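Local coordinates for apical membrane antigen 1, soluble form (Toxoplasma gondii, PDB 2Y8R), which helps the parasite invade host cells as the parasite-surface component of the moving junction, where it works with rhoptry neck proteins, at residues T30-S35 and A56-I61. The protein carries 1 engineered substitution. Residues are numbered along the deposited sequence; the frame is centred on the assembly and turned at random.
With NAG (2-acetamido-2-deoxy-beta-D-glucopyranose), chain E.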
ATOM      1  N   THR A  30       5.600   9.453  -0.060  1.00 20.89           N
ATOM      2  CA  THR A  30       5.421  10.786   0.474  1.00 22.26           C
ATOM      3  C   THR A  30       5.070  11.763  -0.650  1.00 23.45           C
ATOM      4  O   THR A  30       4.507  12.834  -0.415  1.00 24.30           O
ATOM      5  CB  THR A  30       6.713  11.152   1.189  1.00 21.85           C
ATOM      6  OG1 THR A  30       6.736  10.466   2.457  1.00 23.57           O
ATOM      7  CG2 THR A  30       6.858  12.585   1.398  1.00 21.83           C
ATOM      8  N   HIS A  31       5.356  11.365  -1.883  1.00 24.60           N
ATOM      9  CA  HIS A  31       5.236  12.256  -3.019  1.00 25.47           C
ATOM     10  C   HIS A  31       3.853  12.186  -3.645  1.00 25.19           C
ATOM     11  O   HIS A  31       3.128  13.188  -3.642  1.00 25.43           O
ATOM     12  CB  HIS A  31       6.324  11.950  -4.045  1.00 25.96           C
ATOM     13  CG  HIS A  31       6.349  12.900  -5.198  1.00 29.23           C
ATOM     14  ND1 HIS A  31       7.061  14.082  -5.169  1.00 32.46           N
ATOM     15  CD2 HIS A  31       5.747  12.845  -6.412  1.00 30.77           C
ATOM     16  CE1 HIS A  31       6.889  14.721  -6.316  1.00 32.18           C
ATOM     17  NE2 HIS A  31       6.099  13.990  -7.086  1.00 33.59           N
ATOM     18  N   HIS A  32       3.478  11.020  -4.182  1.00 24.74           N
ATOM     19  CA  HIS A  32       2.175  10.910  -4.850  1.00 23.61           C
ATOM     20  C   HIS A  32       1.075  10.408  -3.950  1.00 22.79           C
ATOM     21  O   HIS A  32       0.012  10.999  -3.919  1.00 22.46           O
ATOM     22  CB  HIS A  32       2.227  10.074  -6.132  1.00 23.37           C
ATOM     23  CG  HIS A  32       0.925  10.039  -6.881  1.00 22.52           C
ATOM     24  ND1 HIS A  32       0.400  11.146  -7.525  1.00 21.64           N
ATOM     25  CD2 HIS A  32       0.054   9.028  -7.102  1.00 19.43           C
ATOM     26  CE1 HIS A  32      -0.736  10.814  -8.106  1.00 18.87           C
ATOM     27  NE2 HIS A  32      -0.971   9.536  -7.862  1.00 19.14           N
ATOM     28  N   HIS A  33       1.321   9.312  -3.235  1.00 22.30           N
ATOM     29  CA  HIS A  33       0.291   8.744  -2.367  1.00 21.46           C
ATOM     30  C   HIS A  33      -0.155   9.816  -1.372  1.00 21.42           C
ATOM     31  O   HIS A  33      -1.344  10.157  -1.294  1.00 21.97           O
ATOM     32  CB  HIS A  33       0.754   7.444  -1.674  1.00 20.76           C
ATOM     33  CG  HIS A  33      -0.282   6.856  -0.766  1.00 20.14           C
ATOM     34  ND1 HIS A  33      -1.430   6.246  -1.233  1.00 18.44           N
ATOM     35  CD2 HIS A  33      -0.369   6.834   0.582  1.00 17.92           C
ATOM     36  CE1 HIS A  33      -2.169   5.865  -0.210  1.00 17.87           C
ATOM     37  NE2 HIS A  33      -1.553   6.219   0.902  1.00 17.13           N
ATOM     38  N   GLN A  34       0.811  10.365  -0.648  1.00 20.73           N
ATOM     39  CA  GLN A  34       0.594  11.567   0.169  1.00 20.89           C
ATOM     40  C   GLN A  34      -0.254  11.377   1.468  1.00 19.92           C
ATOM     41  O   GLN A  34      -0.749  12.352   2.052  1.00 18.62           O
ATOM     42  CB  GLN A  34       0.019  12.693  -0.710  1.00 20.54           C
ATOM     43  CG  GLN A  34       1.008  13.308  -1.678  1.00 22.18           C
ATOM     44  CD  GLN A  34       0.398  14.476  -2.437  1.00 25.13           C
ATOM     45  OE1 GLN A  34      -0.068  14.324  -3.570  1.00 26.33           O
ATOM     46  NE2 GLN A  34       0.344  15.641  -1.785  1.00 24.83           N
ATOM     47  N   SER A  35      -0.429  10.133   1.905  1.00 19.36           N
ATOM     48  CA  SER A  35      -1.329   9.866   3.048  1.00 19.13           C
ATOM     49  C   SER A  35      -1.063   8.537   3.763  1.00 18.72           C
ATOM     50  O   SER A  35      -0.292   7.707   3.274  1.00 18.91           O
ATOM     51  CB  SER A  35      -2.777   9.936   2.591  1.00 18.96           C
ATOM     52  OG  SER A  35      -3.635   9.930   3.701  1.00 20.84           O
ATOM     53  N   ALA A  56      -7.707   9.610   1.682  1.00 18.38           N
ATOM     54  CA  ALA A  56      -7.210  10.582   0.688  1.00 18.17           C
ATOM     55  C   ALA A  56      -5.949  10.167  -0.070  1.00 18.86           C
ATOM     56  O   ALA A  56      -5.477  10.902  -0.943  1.00 19.62           O
ATOM     57  CB  ALA A  56      -6.981  11.918   1.330  1.00 17.91           C
ATOM     58  N   GLY A  57      -5.408   8.999   0.239  1.00 18.90           N
ATOM     59  CA  GLY A  57      -4.225   8.532  -0.454  1.00 19.19           C
ATOM     60  C   GLY A  57      -4.485   8.384  -1.936  1.00 19.83           C
ATOM     61  O   GLY A  57      -5.584   7.998  -2.364  1.00 19.94           O
ATOM     62  N   LEU A  58      -3.485   8.722  -2.733  1.00 20.15           N
ATOM     63  CA  LEU A  58      -3.637   8.668  -4.186  1.00 20.55           C
ATOM     64  C   LEU A  58      -3.287   7.290  -4.775  1.00 20.29           C
ATOM     65  O   LEU A  58      -3.563   7.032  -5.959  1.00 20.16           O
ATOM     66  CB  LEU A  58      -2.821   9.805  -4.855  1.00 20.74           C
ATOM     67  CG  LEU A  58      -3.410  11.228  -5.012  1.00 21.19           C
ATOM     68  CD1 LEU A  58      -4.770  11.452  -4.358  1.00 21.02           C
ATOM     69  CD2 LEU A  58      -2.459  12.266  -4.532  1.00 22.65           C
ATOM     70  N   CYS A  59      -2.708   6.408  -3.943  1.00 19.35           N
ATOM     71  CA  CYS A  59      -2.229   5.102  -4.414  1.00 18.57           C
ATOM     72  C   CYS A  59      -3.094   3.925  -3.926  1.00 17.78           C
ATOM     73  O   CYS A  59      -3.656   3.986  -2.840  1.00 18.02           O
ATOM     74  CB  CYS A  59      -0.745   4.902  -4.065  1.00 18.02           C
ATOM     75  SG  CYS A  59       0.410   5.921  -5.038  1.00 21.02           S
ATOM     76  N   PRO A  60      -3.232   2.854  -4.743  1.00 17.01           N
ATOM     77  CA  PRO A  60      -4.023   1.713  -4.310  1.00 16.25           C
ATOM     78  C   PRO A  60      -3.187   0.769  -3.444  1.00 14.74           C
ATOM     79  O   PRO A  60      -2.010   0.603  -3.685  1.00 14.44           O
ATOM     80  CB  PRO A  60      -4.371   1.045  -5.659  1.00 15.91           C
ATOM     81  CG  PRO A  60      -3.179   1.226  -6.408  1.00 16.24           C
ATOM     82  CD  PRO A  60      -2.707   2.618  -6.099  1.00 16.18           C
ATOM     83  N   ILE A  61      -3.801   0.146  -2.457  1.00 14.52           N
ATOM     84  CA  ILE A  61      -3.048  -0.645  -1.476  1.00 14.28           C
ATOM     85  C   ILE A  61      -3.337  -2.129  -1.677  1.00 14.35           C
ATOM     86  O   ILE A  61      -4.443  -2.593  -1.354  1.00 14.40           O
ATOM     87  CB  ILE A  61      -3.382  -0.223  -0.033  1.00 14.11           C
ATOM     88  CG1 ILE A  61      -3.305   1.300   0.125  1.00 15.55           C
ATOM     89  CG2 ILE A  61      -2.461  -0.880   0.933  1.00 13.35           C
ATOM     90  CD1 ILE A  61      -1.956   1.923  -0.202  1.00 13.14           C
TER
HETATM   91  C1  NAG E1480       9.867  12.307  -1.676  1.00 20.87           C
HETATM   92  C2  NAG E1480      11.256  12.938  -1.589  1.00 22.38           C
HETATM   93  C3  NAG E1480      11.303  14.194  -0.711  1.00 22.97           C
HETATM   94  C4  NAG E1480      10.205  15.195  -1.068  1.00 23.97           C
HETATM   95  C5  NAG E1480       8.847  14.461  -1.092  1.00 23.71           C
HETATM   96  C6  NAG E1480       7.646  15.357  -1.463  1.00 23.86           C
HETATM   97  C7  NAG E1480      13.249  11.547  -2.004  1.00 22.20           C
HETATM   98  C8  NAG E1480      13.261  12.023  -3.443  1.00 22.60           C
HETATM   99  N2  NAG E1480      12.279  11.984  -1.173  1.00 20.88           N
HETATM  100  O3  NAG E1480      12.541  14.860  -0.905  1.00 23.50           O
HETATM  101  O4  NAG E1480      10.325  16.353  -0.229  1.00 24.08           O
HETATM  102  O5  NAG E1480       8.911  13.308  -1.954  1.00 22.02           O
HETATM  103  O6  NAG E1480       7.324  15.335  -2.866  1.00 25.91           O
HETATM  104  O7  NAG E1480      14.132  10.748  -1.659  1.00 20.35           O
HETATM  105  O   HOH W   1      -3.676   8.419  -8.458  1.00 26.29           O
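His-33 and the backbone of Gly-57 to Cys-59 show how one histidine can tie two irregular loops together through both its main chain and its ring. Leu-58 N donates to His-33 O at 3.0 Å, a nearly straight bond. The next amide turns to the ring: Cys-59 N donates to His-33 ND1, also at 3.0 Å, lying 15° out of the imidazole plane and making a less straight bond (143° at the hydrogen). With CG anti to the backbone N (chi1 179°), the ring is carried beside Cys-59 N and presents one face to Gly-57, whose CA sits 3.7 Å from the ring centroid in a CH-pi contact. Ile-61 CD1 approaches CE1 of the same ring obliquely.

His-32 meets the second loop differently. Its ring crosses the Leu-58 side chain at about a right angle and receives CB over one face, 3.8 Å from the centroid, while Cys-59 SG lies at the ring edge, 3.7 Å from His-32 CD2. In the ring plane, a water bonded to His-32 NE2 donates to Leu-58 O.

The contact lies within domain I, where Cys-59 is tied by a disulfide to Cys-228 and the second loop runs into edge strand 61-62, of which Ile-61 is the first residue. Ser-35 OG is hydrogen-bonded to Asp-279 of domain II and also to Asp-40, which accepts from the amides of Ala-56 and Gly-57. Farther along the first loop, His-31 ND1 donates to O6 of the glycan.

Because Cys-59 N is a donor, ND1 probably offers its lone pair, whereas His-33 NE2 bonds the carbonyl of Gly-36; the two bonds fix the ring's rotation and are consistent with a neutral imidazole protonated at NE2.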